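Local coordinates for protein aminotransferase TlmJ (Streptoalloteichus hindustanus, PDB 5UID) that is probably a pyridoxal 5'-phosphate-dependent transaminase of the DegT/DnrJ/EryC1 family, thought to act in natural-product biosynthesis, at residues 48-51 with 52-56; 59-62 with 63-67; 305-309 with 310-314; 342-346 with 347-351. All coordinates share one frame; numbering follows the deposited sequence.

Contact 1 of 4, residues 48-51 with 52-56; sequences LGVG and AEQVV
A short 3-10 turn joining the C-terminal end of helix 35-48 to strand 55-58 is closed by Gly51 and Gln54, which bond to each other twice. The helix itself ends in a Schellman motif with Gly49 as the C' residue. Beyond it, the backbone N of Gly51 donates to Gln54 OE1 at 3.1 Å, nearly straight (158°) and on a lone pair in the plane of the amide. In return Gln54 N reaches Gly51 O at 3.2 Å, arriving from well above that carbonyl's plane. The Gln54 chain leaves with CG beside its own backbone N (chi1 -57°) and runs on extended, which carries the amide back along the turn to Gly51. Gln54 OE1 also touches Val50, 3.4 Å from its CB. The apolar half is smaller: Val50 CG2 meets Val55 CG2 at 3.8 Å, the two side chains crossing at about a right angle, and Val55 CG2 also lies 3.5 Å from Gly51 O. Gln54 NE2 is taken up by the carbonyl of Phe199 on the neighbouring strand. One amide thus has two partners, its oxygen on the turn and its nitrogen on strand 195-199, which probably fixes its rotation.

Contact 2 of 4, residues 59-62 with 63-67; sequences SCCT and EGLFL
Cysteine N-capping opens this buried contact, the first turns of helix 61-72 just after strand 55-58, where the helix start faces the cofactor phosphate. Cys60 SG accepts from Glu63 N at 3.4 Å with a fairly straight approach (160°), and also rests 3.7 Å from Glu63 CB. The thiol gets there because chi1 of 64° sets SG between the backbone N and the carbonyl carbon. With an alanine in place of Cys60, the Glu63 amide would probably lose its sulfur acceptor and a gap would open beside Glu63 CB. Ser59 OG lies along the Glu63 side chain, 3.5 Å from its CB. Behind the cap the helical bonds begin: Gly64 N to Cys60 O at 3.0 Å, then Leu65 N to Cys61 O and Phe66 N to Thr62 O. The Thr62 side chain runs alongside that of Phe66, with Thr62 CG2 3.8 Å from Phe66 CE1 and Thr62 O at the ring edge. The amides of Cys61 and Thr62 donate to the phosphate of the pyridoxal-lysine at position 187, an anion that the helix N terminus would be expected to favour. Glu63 OE2 forms a salt bridge with Arg243 and a hydrogen bond with Ser245, both of its own chain. Cys61 and Leu65 face strands 155-158 and 178-182, Leu65 and Phe66 pack on helix 88-95, and Leu214 and Arg243 of the second subunit border Thr62, Glu63 and Phe66.

Contact 3 of 4, residues 305-309 with 310-314; sequences VRMDA and SVRDA. With SO4 (sulfate ion), chain F.
Met307, a selenomethionine here, and Val311 make the close-packed side of this strand-to-helix turn. Met307 CG lies 3.8 Å from Val311 CG2, and its selenium reaches Arg312 CA at 4.0 Å. With CG lodged between backbone N and carbonyl carbon (chi1 64°), the chain is directed over the first helical turn. Asp308 is the N-cap: its OD2 accepts from Ser310 N at 3.2 Å, met from above the carboxylate plane. Asp308 O takes Val311 N at 3.0 Å and, weakly, Arg312 N. Asp308 and Ser310 form the exposed side. Arg306 points away from the turn and holds a sulfate, probably from the crystallisation liquor, at the edge of its guanidinium, with the sulfur near the group's plane. Arg306 NH1 gives a 2.9 Å bond to sulfate O3, and Arg306 NH2 a 3.1 Å bond to O4. A leucine in place of Arg306 would probably leave the sulfate without these donors and the carbonyl of Cys288 without its NH2 partner. Arg312 NE meets Asp313 OD1 at 2.7 Å in a salt bridge within the guanidinium plane, while its NH2 reaches the carbonyls of Ala352 and Thr355. Strand 303-306 pairs antiparallel with strand 355-358, on whose Leu356 both Met307 and Arg312 rest, and helix 309-321 brings Arg312 and Asp313 up to Trp234 of the second subunit.

Contact 4 of 4, residues 342-346 with 347-351; sequences EGSLP and GAERA
The carboxylate of Glu349 hangs over the backbone of Leu345 and presents a face to it: Leu345 N donates to Glu349 OE2 at 3.1 Å, a straight bond (162°) that arrives from above the carboxylate plane. Ser344 OG makes a weak 3.4 Å bond to Glu349 OE2, and His334 NE2 is a further partner of OE2. Three partners, one of them weak, gather at this oxygen, which would be expected to favour the charged form of the acid. The reach back depends on CG standing beside the backbone N (chi1 -67°) and on an extended chain beyond it, along which Glu349 CG passes 3.2 Å from Leu345 O. Leu345 is the N-cap of helix 346-354, and Glu349, four residues on, bonds back to the N-cap amide with its side chain while its own N donates to Leu345 O at 3.0 Å, nearly in line with the carbonyl bond. Pro346 occupies the first helical position, where its lack of an N-H costs no helical bond, and its carbonyl takes Arg350 N at 2.9 Å. The next two amides, of Gly347 and Ala348, are hydrogen-bonded by the two carboxylate oxygens of Asp105, just after strand 100-104. Leu345 CB and Ala348 CB approach to 4.4 Å, and the Leu345 side chain rests on Phe103 of that strand. Arg350 runs out extended, its NE in a salt bridge with Glu354.

In the fold
Followed from the N terminus, the four contacts come in series, none nested in or crossing another. Contact 1 closes the loop that leads from helix 35-48 into strand 55-58, an outer strand of the large mixed sheet. That strand runs directly into contact 2, which starts helix 61-72 at the cofactor, their centres about 17 Å apart. Far along the chain, on the opposite side of its centre from contact 1, contact 3 turns strand 303-306 into helix 309-321, and contact 4 begins helix 346-354, centres again about 17 Å apart. Helix 346-354 leads into strand 355-358, the partner of 303-306, while contact 4 touches strand 100-104. Contacts 2 and 3 both reach the second subunit.

Contact 1 of 4, residues 48-51 with 52-56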
ATOM      1  N   LEU A  48       0.931 -13.808  18.658  1.00 34.53           N
ATOM      2  CA  LEU A  48       1.338 -15.017  17.954  1.00 30.18           C
ATOM      3  C   LEU A  48       2.213 -15.928  18.800  1.00 36.01           C
ATOM      4  O   LEU A  48       2.395 -17.095  18.440  1.00 45.06           O
ATOM      5  CB  LEU A  48       2.093 -14.653  16.675  1.00 27.99           C
ATOM      6  CG  LEU A  48       1.302 -13.885  15.620  1.00 35.32           C
ATOM      7  CD1 LEU A  48       2.195 -13.560  14.432  1.00 33.73           C
ATOM      8  CD2 LEU A  48       0.082 -14.688  15.191  1.00 32.34           C
ATOM      9  N   GLY A  49       2.757 -15.426  19.904  1.00 34.25           N
ATOM     10  CA  GLY A  49       3.694 -16.205  20.687  1.00 37.31           C
ATOM     11  C   GLY A  49       5.074 -16.309  20.080  1.00 52.72           C
ATOM     12  O   GLY A  49       5.743 -17.331  20.255  1.00 54.03           O
ATOM     13  N   VAL A  50       5.516 -15.279  19.359  1.00 47.20           N
ATOM     14  CA  VAL A  50       6.824 -15.258  18.721  1.00 47.64           C
ATOM     15  C   VAL A  50       7.565 -14.000  19.161  1.00 43.22           C
ATOM     16  O   VAL A  50       7.028 -13.148  19.869  1.00 43.26           O
ATOM     17  CB  VAL A  50       6.730 -15.317  17.182  1.00 41.29           C
ATOM     18  CG1 VAL A  50       6.054 -16.607  16.741  1.00 45.22           C
ATOM     19  CG2 VAL A  50       5.976 -14.105  16.650  1.00 35.16           C
ATOM     20  N   GLY A  51       8.817 -13.898  18.727  1.00 40.52           N
ATOM     21  CA  GLY A  51       9.612 -12.731  19.044  1.00 41.32           C
ATOM     22  C   GLY A  51       9.260 -11.545  18.165  1.00 36.85           C
ATOM     23  O   GLY A  51       8.834 -11.688  17.018  1.00 39.44           O
ATOM     24  N   ALA A  52       9.448 -10.347  18.724  1.00 31.72           N
ATOM     25  CA  ALA A  52       9.170  -9.131  17.967  1.00 38.22           C
ATOM     26  C   ALA A  52      10.078  -9.006  16.749  1.00 40.96           C
ATOM     27  O   ALA A  52       9.685  -8.408  15.741  1.00 38.71           O
ATOM     28  CB  ALA A  52       9.316  -7.907  18.872  1.00 35.27           C
ATOM     29  N   GLU A  53      11.284  -9.574  16.818  1.00 39.28           N
ATOM     30  CA  GLU A  53      12.231  -9.486  15.713  1.00 42.13           C
ATOM     31  C   GLU A  53      11.762 -10.240  14.476  1.00 40.93           C
ATOM     32  O   GLU A  53      12.219  -9.933  13.370  1.00 40.70           O
ATOM     33  CB  GLU A  53      13.593 -10.022  16.149  1.00 41.41           C
ATOM     34  CG  GLU A  53      13.539 -11.453  16.660  1.00 59.85           C
ATOM     35  CD  GLU A  53      14.910 -12.032  16.933  1.00 77.03           C
ATOM     36  OE1 GLU A  53      15.913 -11.323  16.707  1.00 83.46           O
ATOM     37  OE2 GLU A  53      14.983 -13.198  17.375  1.00 84.45           O
ATOM     38  N   GLN A  54      10.873 -11.220  14.635  1.00 38.78           N
ATOM     39  CA  GLN A  54      10.415 -12.034  13.518  1.00 35.22           C
ATOM     40  C   GLN A  54       9.293 -11.385  12.722  1.00 37.46           C
ATOM     41  O   GLN A  54       8.946 -11.885  11.646  1.00 32.84           O
ATOM     42  CB  GLN A  54       9.933 -13.391  14.027  1.00 35.61           C
ATOM     43  CG  GLN A  54      10.966 -14.179  14.804  1.00 38.16           C
ATOM     44  CD  GLN A  54      10.419 -15.503  15.293  1.00 50.54           C
ATOM     45  OE1 GLN A  54       9.985 -15.622  16.437  1.00 56.02           O
ATOM     46  NE2 GLN A  54      10.431 -16.506  14.422  1.00 51.65           N
ATOM     47  N   VAL A  55       8.720 -10.295  13.218  1.00 32.91           N
ATOM     48  CA  VAL A  55       7.477  -9.751  12.695  1.00 32.16           C
ATOM     49  C   VAL A  55       7.761  -8.418  12.016  1.00 38.76           C
ATOM     50  O   VAL A  55       8.523  -7.593  12.535  1.00 33.78           O
ATOM     51  CB  VAL A  55       6.444  -9.607  13.828  1.00 38.06           C
ATOM     52  CG1 VAL A  55       5.099  -9.300  13.272  1.00 41.72           C
ATOM     53  CG2 VAL A  55       6.384 -10.887  14.635  1.00 39.15           C
ATOM     54  N   VAL A  56       7.159  -8.216  10.844  1.00 38.38           N
ATOM     55  CA  VAL A  56       7.384  -7.024  10.030  1.00 34.55           C
ATOM     56  C   VAL A  56       6.038  -6.511   9.534  1.00 35.32           C
ATOM     57  O   VAL A  56       5.307  -7.233   8.844  1.00 28.10           O
ATOM     58  CB  VAL A  56       8.317  -7.300   8.839  1.00 30.77           C
ATOM     59  CG1 VAL A  56       8.538  -6.024   8.041  1.00 24.75           C
ATOM     60  CG2 VAL A  56       9.649  -7.884   9.311  1.00 28.59           C
TER

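Contact 2 of 4, residues 59-62 with 63-67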
ATOM      1  N   SER A  59       2.089  -2.999   4.155  1.00 25.19           N
ATOM      2  CA  SER A  59       0.937  -2.193   3.759  1.00 28.31           C
ATOM      3  C   SER A  59      -0.336  -3.029   3.676  1.00 30.06           C
ATOM      4  O   SER A  59      -1.426  -2.534   3.982  1.00 29.74           O
ATOM      5  CB  SER A  59       1.214  -1.509   2.421  1.00 24.01           C
ATOM      6  OG  SER A  59       1.507  -2.468   1.421  1.00 23.94           O
ATOM      7  N   CYS A  60      -0.224  -4.283   3.253  1.00 27.06           N
ATOM      8  CA  CYS A  60      -1.383  -5.159   3.121  1.00 26.24           C
ATOM      9  C   CYS A  60      -0.885  -6.590   2.960  1.00 33.22           C
ATOM     10  O   CYS A  60       0.315  -6.837   2.812  1.00 34.86           O
ATOM     11  CB  CYS A  60      -2.267  -4.748   1.941  1.00 26.67           C
ATOM     12  SG  CYS A  60      -1.468  -4.889   0.331  1.00 31.01           S
ATOM     13  N   CYS A  61      -1.831  -7.533   2.982  1.00 32.84           N
ATOM     14  CA  CYS A  61      -1.460  -8.943   2.897  1.00 32.22           C
ATOM     15  C   CYS A  61      -0.965  -9.303   1.503  1.00 27.46           C
ATOM     16  O   CYS A  61      -0.000 -10.064   1.359  1.00 25.42           O
ATOM     17  CB  CYS A  61      -2.644  -9.824   3.284  1.00 23.55           C
ATOM     18  SG  CYS A  61      -2.266 -11.598   3.323  1.00 26.52           S
ATOM     19  N   THR A  62      -1.622  -8.781   0.465  1.00 30.49           N
ATOM     20  CA  THR A  62      -1.172  -9.035  -0.899  1.00 34.47           C
ATOM     21  C   THR A  62       0.281  -8.619  -1.077  1.00 30.70           C
ATOM     22  O   THR A  62       1.087  -9.357  -1.654  1.00 31.61           O
ATOM     23  CB  THR A  62      -2.063  -8.296  -1.893  1.00 24.52           C
ATOM     24  OG1 THR A  62      -3.422  -8.717  -1.720  1.00 31.89           O
ATOM     25  CG2 THR A  62      -1.615  -8.587  -3.319  1.00 29.78           C
ATOM     26  N   GLU A  63       0.634  -7.436  -0.570  1.00 29.35           N
ATOM     27  CA  GLU A  63       2.016  -6.986  -0.642  1.00 29.85           C
ATOM     28  C   GLU A  63       2.929  -7.911   0.149  1.00 30.41           C
ATOM     29  O   GLU A  63       4.052  -8.200  -0.277  1.00 27.69           O
ATOM     30  CB  GLU A  63       2.121  -5.552  -0.129  1.00 35.94           C
ATOM     31  CG  GLU A  63       3.490  -4.939  -0.296  1.00 43.75           C
ATOM     32  CD  GLU A  63       3.839  -4.656  -1.743  1.00 48.26           C
ATOM     33  OE1 GLU A  63       2.919  -4.611  -2.587  1.00 50.26           O
ATOM     34  OE2 GLU A  63       5.038  -4.477  -2.036  1.00 54.83           O
ATOM     35  N   GLY A  64       2.460  -8.391   1.303  1.00 31.60           N
ATOM     36  CA  GLY A  64       3.226  -9.376   2.047  1.00 25.80           C
ATOM     37  C   GLY A  64       3.411 -10.672   1.285  1.00 23.17           C
ATOM     38  O   GLY A  64       4.457 -11.318   1.395  1.00 22.82           O
ATOM     39  N   LEU A  65       2.409 -11.066   0.494  1.00 28.87           N
ATOM     40  CA  LEU A  65       2.545 -12.272  -0.317  1.00 29.71           C
ATOM     41  C   LEU A  65       3.534 -12.060  -1.458  1.00 32.56           C
ATOM     42  O   LEU A  65       4.372 -12.930  -1.730  1.00 25.46           O
ATOM     43  CB  LEU A  65       1.180 -12.701  -0.857  1.00 27.61           C
ATOM     44  CG  LEU A  65       0.177 -13.265   0.156  1.00 29.10           C
ATOM     45  CD1 LEU A  65      -1.225 -13.294  -0.429  1.00 24.02           C
ATOM     46  CD2 LEU A  65       0.590 -14.663   0.613  1.00 25.45           C
ATOM     47  N   PHE A  66       3.450 -10.913  -2.138  1.00 24.78           N
ATOM     48  CA  PHE A  66       4.414 -10.600  -3.191  1.00 28.93           C
ATOM     49  C   PHE A  66       5.833 -10.546  -2.640  1.00 34.20           C
ATOM     50  O   PHE A  66       6.771 -11.048  -3.272  1.00 37.88           O
ATOM     51  CB  PHE A  66       4.057  -9.272  -3.863  1.00 24.70           C
ATOM     52  CG  PHE A  66       3.130  -9.410  -5.037  1.00 31.37           C
ATOM     53  CD1 PHE A  66       1.777  -9.651  -4.850  1.00 31.04           C
ATOM     54  CD2 PHE A  66       3.609  -9.276  -6.332  1.00 25.97           C
ATOM     55  CE1 PHE A  66       0.923  -9.772  -5.929  1.00 26.38           C
ATOM     56  CE2 PHE A  66       2.760  -9.396  -7.417  1.00 31.78           C
ATOM     57  CZ  PHE A  66       1.414  -9.644  -7.216  1.00 35.48           C
ATOM     58  N   LEU A  67       6.013  -9.938  -1.465  1.00 27.43           N
ATOM     59  CA  LEU A  67       7.347  -9.838  -0.881  1.00 30.69           C
ATOM     60  C   LEU A  67       7.915 -11.214  -0.562  1.00 31.06           C
ATOM     61  O   LEU A  67       9.105 -11.468  -0.788  1.00 37.20           O
ATOM     62  CB  LEU A  67       7.315  -8.976   0.381  1.00 27.44           C
ATOM     63  CG  LEU A  67       7.118  -7.472   0.199  1.00 30.21           C
ATOM     64  CD1 LEU A  67       6.967  -6.788   1.549  1.00 29.18           C
ATOM     65  CD2 LEU A  67       8.274  -6.873  -0.584  1.00 33.43           C
TER

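Contact 3 of 4, residues 305-309 with 310-314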
ATOM      1  N   VAL A 305     -22.150 -22.847   4.179  1.00 31.32           N
ATOM      2  CA  VAL A 305     -23.104 -23.943   4.121  1.00 28.55           C
ATOM      3  C   VAL A 305     -23.050 -24.541   2.724  1.00 31.65           C
ATOM      4  O   VAL A 305     -22.755 -23.852   1.741  1.00 33.55           O
ATOM      5  CB  VAL A 305     -24.534 -23.484   4.471  1.00 27.37           C
ATOM      6  CG1 VAL A 305     -24.625 -23.109   5.943  1.00 26.48           C
ATOM      7  CG2 VAL A 305     -24.943 -22.312   3.592  1.00 23.18           C
ATOM      8  N   ARG A 306     -23.335 -25.838   2.642  1.00 25.64           N
ATOM      9  CA  ARG A 306     -23.272 -26.576   1.390  1.00 26.13           C
ATOM     10  C   ARG A 306     -24.657 -27.077   1.005  1.00 34.54           C
ATOM     11  O   ARG A 306     -25.429 -27.523   1.859  1.00 38.05           O
ATOM     12  CB  ARG A 306     -22.301 -27.753   1.498  1.00 29.47           C
ATOM     13  CG  ARG A 306     -20.837 -27.346   1.555  1.00 26.29           C
ATOM     14  CD  ARG A 306     -19.985 -28.494   2.068  1.00 30.59           C
ATOM     15  NE  ARG A 306     -20.128 -28.657   3.511  1.00 33.53           N
ATOM     16  CZ  ARG A 306     -20.029 -29.818   4.150  1.00 35.55           C
ATOM     17  NH1 ARG A 306     -19.800 -30.935   3.472  1.00 31.01           N
ATOM     18  NH2 ARG A 306     -20.171 -29.863   5.468  1.00 35.40           N
HETATM   19  N   MSE A 307     -24.961 -27.004  -0.285  1.00 31.06           N
HETATM   20  CA  MSE A 307     -26.245 -27.453  -0.803  1.00 30.05           C
HETATM   21  C   MSE A 307     -26.091 -27.920  -2.247  1.00 33.14           C
HETATM   22  O   MSE A 307     -25.004 -27.828  -2.816  1.00 37.98           O
HETATM   23  CB  MSE A 307     -27.284 -26.336  -0.696  1.00 32.25           C
HETATM   24  CG  MSE A 307     -26.969 -25.108  -1.533  1.00 38.33           C
HETATM   25 SE   MSE A 307     -27.889 -23.503  -0.903  0.64 38.19          SE
HETATM   26  CE  MSE A 307     -26.664 -22.985   0.516  1.00 34.82           C
ATOM     27  N   ASP A 308     -27.168 -28.433  -2.836  1.00 35.77           N
ATOM     28  CA  ASP A 308     -27.099 -28.899  -4.215  1.00 44.44           C
ATOM     29  C   ASP A 308     -26.826 -27.731  -5.157  1.00 42.31           C
ATOM     30  O   ASP A 308     -27.358 -26.631  -4.980  1.00 38.23           O
ATOM     31  CB  ASP A 308     -28.398 -29.603  -4.608  1.00 55.10           C
ATOM     32  CG  ASP A 308     -28.297 -30.302  -5.951  1.00 64.77           C
ATOM     33  OD1 ASP A 308     -27.633 -31.358  -6.023  1.00 68.62           O
ATOM     34  OD2 ASP A 308     -28.877 -29.796  -6.933  1.00 67.35           O
ATOM     35  N   ALA A 309     -25.986 -27.981  -6.166  1.00 44.24           N
ATOM     36  CA  ALA A 309     -25.552 -26.910  -7.058  1.00 41.56           C
ATOM     37  C   ALA A 309     -26.718 -26.289  -7.817  1.00 37.43           C
ATOM     38  O   ALA A 309     -26.657 -25.113  -8.192  1.00 41.31           O
ATOM     39  CB  ALA A 309     -24.503 -27.436  -8.037  1.00 40.85           C
ATOM     40  N   SER A 310     -27.789 -27.052  -8.047  1.00 36.85           N
ATOM     41  CA  SER A 310     -28.935 -26.523  -8.777  1.00 48.75           C
ATOM     42  C   SER A 310     -29.717 -25.486  -7.983  1.00 49.99           C
ATOM     43  O   SER A 310     -30.556 -24.792  -8.568  1.00 55.77           O
ATOM     44  CB  SER A 310     -29.867 -27.663  -9.196  1.00 55.00           C
ATOM     45  OG  SER A 310     -30.360 -28.364  -8.068  1.00 60.87           O
ATOM     46  N   VAL A 311     -29.469 -25.360  -6.681  1.00 43.98           N
ATOM     47  CA  VAL A 311     -30.168 -24.384  -5.852  1.00 41.44           C
ATOM     48  C   VAL A 311     -29.236 -23.369  -5.209  1.00 36.91           C
ATOM     49  O   VAL A 311     -29.728 -22.425  -4.572  1.00 38.18           O
ATOM     50  CB  VAL A 311     -31.021 -25.071  -4.762  1.00 36.49           C
ATOM     51  CG1 VAL A 311     -31.869 -26.180  -5.365  1.00 39.31           C
ATOM     52  CG2 VAL A 311     -30.140 -25.599  -3.639  1.00 35.26           C
ATOM     53  N   ARG A 312     -27.916 -23.518  -5.352  1.00 31.63           N
ATOM     54  CA  ARG A 312     -26.987 -22.589  -4.712  1.00 28.97           C
ATOM     55  C   ARG A 312     -27.172 -21.173  -5.244  1.00 34.30           C
ATOM     56  O   ARG A 312     -27.305 -20.218  -4.469  1.00 42.42           O
ATOM     57  CB  ARG A 312     -25.544 -23.059  -4.924  1.00 36.31           C
ATOM     58  CG  ARG A 312     -24.513 -22.466  -3.957  1.00 33.52           C
ATOM     59  CD  ARG A 312     -24.037 -21.075  -4.377  1.00 32.37           C
ATOM     60  NE  ARG A 312     -23.564 -21.047  -5.757  1.00 33.22           N
ATOM     61  CZ  ARG A 312     -22.337 -21.394  -6.135  1.00 33.35           C
ATOM     62  NH1 ARG A 312     -21.995 -21.336  -7.414  1.00 30.35           N
ATOM     63  NH2 ARG A 312     -21.450 -21.800  -5.235  1.00 26.04           N
ATOM     64  N   ASP A 313     -27.171 -21.017  -6.569  1.00 31.88           N
ATOM     65  CA  ASP A 313     -27.311 -19.688  -7.152  1.00 36.82           C
ATOM     66  C   ASP A 313     -28.694 -19.110  -6.880  1.00 36.83           C
ATOM     67  O   ASP A 313     -28.822 -17.925  -6.550  1.00 32.49           O
ATOM     68  CB  ASP A 313     -27.031 -19.740  -8.653  1.00 39.16           C
ATOM     69  CG  ASP A 313     -25.601 -20.142  -8.963  1.00 40.28           C
ATOM     70  OD1 ASP A 313     -24.803 -20.288  -8.012  1.00 41.94           O
ATOM     71  OD2 ASP A 313     -25.274 -20.311 -10.156  1.00 41.44           O
ATOM     72  N   ALA A 314     -29.737 -19.934  -7.008  1.00 37.51           N
ATOM     73  CA  ALA A 314     -31.087 -19.472  -6.710  1.00 33.94           C
ATOM     74  C   ALA A 314     -31.233 -19.083  -5.246  1.00 37.83           C
ATOM     75  O   ALA A 314     -32.026 -18.192  -4.916  1.00 36.96           O
ATOM     76  CB  ALA A 314     -32.103 -20.552  -7.081  1.00 36.70           C
TER
HETATM   77  S   SO4 F 402     -19.654 -33.464   6.196  0.89 92.76           S
HETATM   78  O1  SO4 F 402     -20.098 -34.693   6.848  0.89 95.92           O
HETATM   79  O2  SO4 F 402     -18.336 -33.677   5.608  0.89 94.00           O
HETATM   80  O3  SO4 F 402     -20.605 -33.102   5.149  0.89 90.96           O
HETATM   81  O4  SO4 F 402     -19.579 -32.390   7.183  0.89 92.28           O

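Contact 4 of 4, residues 342-346 with 347-351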
ATOM      1  N   GLU A 342      -4.417 -25.669 -16.676  1.00 69.14           N
ATOM      2  CA  GLU A 342      -4.563 -26.486 -15.483  1.00 72.31           C
ATOM      3  C   GLU A 342      -5.429 -27.697 -15.802  1.00 75.02           C
ATOM      4  O   GLU A 342      -6.124 -27.743 -16.820  1.00 76.79           O
ATOM      5  CB  GLU A 342      -5.182 -25.682 -14.332  1.00 68.98           C
ATOM      6  CG  GLU A 342      -4.475 -24.367 -14.025  1.00 67.38           C
ATOM      7  CD  GLU A 342      -3.130 -24.558 -13.347  1.00 73.52           C
ATOM      8  OE1 GLU A 342      -2.891 -25.644 -12.778  1.00 76.47           O
ATOM      9  OE2 GLU A 342      -2.310 -23.616 -13.382  1.00 73.13           O
ATOM     10  N   GLY A 343      -5.374 -28.687 -14.920  1.00 70.86           N
ATOM     11  CA  GLY A 343      -6.156 -29.897 -15.064  1.00 68.07           C
ATOM     12  C   GLY A 343      -7.471 -29.819 -14.320  1.00 60.10           C
ATOM     13  O   GLY A 343      -8.002 -28.739 -14.043  1.00 54.73           O
ATOM     14  N   SER A 344      -8.005 -30.991 -13.994  1.00 59.96           N
ATOM     15  CA  SER A 344      -9.236 -31.089 -13.225  1.00 53.97           C
ATOM     16  C   SER A 344      -8.917 -31.208 -11.742  1.00 48.19           C
ATOM     17  O   SER A 344      -7.987 -31.917 -11.348  1.00 47.85           O
ATOM     18  CB  SER A 344     -10.067 -32.289 -13.679  1.00 55.84           C
ATOM     19  OG  SER A 344     -11.267 -32.388 -12.929  1.00 59.29           O
ATOM     20  N   LEU A 345      -9.691 -30.497 -10.924  1.00 47.49           N
ATOM     21  CA  LEU A 345      -9.619 -30.593  -9.467  1.00 43.06           C
ATOM     22  C   LEU A 345     -11.050 -30.757  -8.975  1.00 39.95           C
ATOM     23  O   LEU A 345     -11.742 -29.767  -8.704  1.00 31.50           O
ATOM     24  CB  LEU A 345      -8.942 -29.368  -8.852  1.00 31.78           C
ATOM     25  CG  LEU A 345      -7.476 -29.121  -9.222  1.00 32.29           C
ATOM     26  CD1 LEU A 345      -7.001 -27.779  -8.682  1.00 30.04           C
ATOM     27  CD2 LEU A 345      -6.586 -30.248  -8.714  1.00 34.82           C
ATOM     28  N   PRO A 346     -11.531 -31.999  -8.864  1.00 32.75           N
ATOM     29  CA  PRO A 346     -12.955 -32.207  -8.545  1.00 32.34           C
ATOM     30  C   PRO A 346     -13.390 -31.591  -7.230  1.00 34.00           C
ATOM     31  O   PRO A 346     -14.520 -31.094  -7.132  1.00 35.08           O
ATOM     32  CB  PRO A 346     -13.083 -33.737  -8.521  1.00 31.70           C
ATOM     33  CG  PRO A 346     -11.967 -34.223  -9.383  1.00 42.26           C
ATOM     34  CD  PRO A 346     -10.835 -33.262  -9.162  1.00 40.23           C
ATOM     35  N   GLY A 347     -12.529 -31.609  -6.211  1.00 26.62           N
ATOM     36  CA  GLY A 347     -12.921 -31.062  -4.921  1.00 38.22           C
ATOM     37  C   GLY A 347     -13.216 -29.576  -4.988  1.00 35.11           C
ATOM     38  O   GLY A 347     -14.265 -29.116  -4.530  1.00 34.49           O
ATOM     39  N   ALA A 348     -12.295 -28.806  -5.570  1.00 34.18           N
ATOM     40  CA  ALA A 348     -12.491 -27.363  -5.663  1.00 28.36           C
ATOM     41  C   ALA A 348     -13.631 -27.017  -6.613  1.00 30.71           C
ATOM     42  O   ALA A 348     -14.380 -26.064  -6.370  1.00 28.50           O
ATOM     43  CB  ALA A 348     -11.193 -26.688  -6.108  1.00 23.54           C
ATOM     44  N   GLU A 349     -13.778 -27.781  -7.698  1.00 31.48           N
ATOM     45  CA  GLU A 349     -14.862 -27.533  -8.643  1.00 34.27           C
ATOM     46  C   GLU A 349     -16.217 -27.763  -7.987  1.00 37.96           C
ATOM     47  O   GLU A 349     -17.134 -26.945  -8.123  1.00 41.51           O
ATOM     48  CB  GLU A 349     -14.695 -28.423  -9.876  1.00 37.60           C
ATOM     49  CG  GLU A 349     -13.476 -28.080 -10.723  1.00 41.90           C
ATOM     50  CD  GLU A 349     -13.151 -29.144 -11.760  1.00 44.94           C
ATOM     51  OE1 GLU A 349     -13.999 -30.029 -11.993  1.00 49.60           O
ATOM     52  OE2 GLU A 349     -12.043 -29.095 -12.337  1.00 42.59           O
ATOM     53  N   ARG A 350     -16.358 -28.878  -7.266  1.00 37.64           N
ATOM     54  CA  ARG A 350     -17.604 -29.151  -6.554  1.00 41.78           C
ATOM     55  C   ARG A 350     -17.871 -28.099  -5.484  1.00 43.33           C
ATOM     56  O   ARG A 350     -19.010 -27.647  -5.316  1.00 42.07           O
ATOM     57  CB  ARG A 350     -17.553 -30.548  -5.935  1.00 37.93           C
ATOM     58  CG  ARG A 350     -18.730 -30.870  -5.033  1.00 40.66           C
ATOM     59  CD  ARG A 350     -18.559 -32.222  -4.364  1.00 43.44           C
ATOM     60  NE  ARG A 350     -19.634 -32.503  -3.419  1.00 49.54           N
ATOM     61  CZ  ARG A 350     -19.698 -33.594  -2.663  1.00 59.68           C
ATOM     62  NH1 ARG A 350     -18.747 -34.515  -2.741  1.00 61.96           N
ATOM     63  NH2 ARG A 350     -20.716 -33.766  -1.830  1.00 63.45           N
ATOM     64  N   ALA A 351     -16.829 -27.694  -4.751  1.00 35.79           N
ATOM     65  CA  ALA A 351     -17.004 -26.698  -3.701  1.00 32.03           C
ATOM     66  C   ALA A 351     -17.463 -25.363  -4.274  1.00 32.17           C
ATOM     67  O   ALA A 351     -18.275 -24.662  -3.659  1.00 33.64           O
ATOM     68  CB  ALA A 351     -15.702 -26.529  -2.917  1.00 26.88           C
TER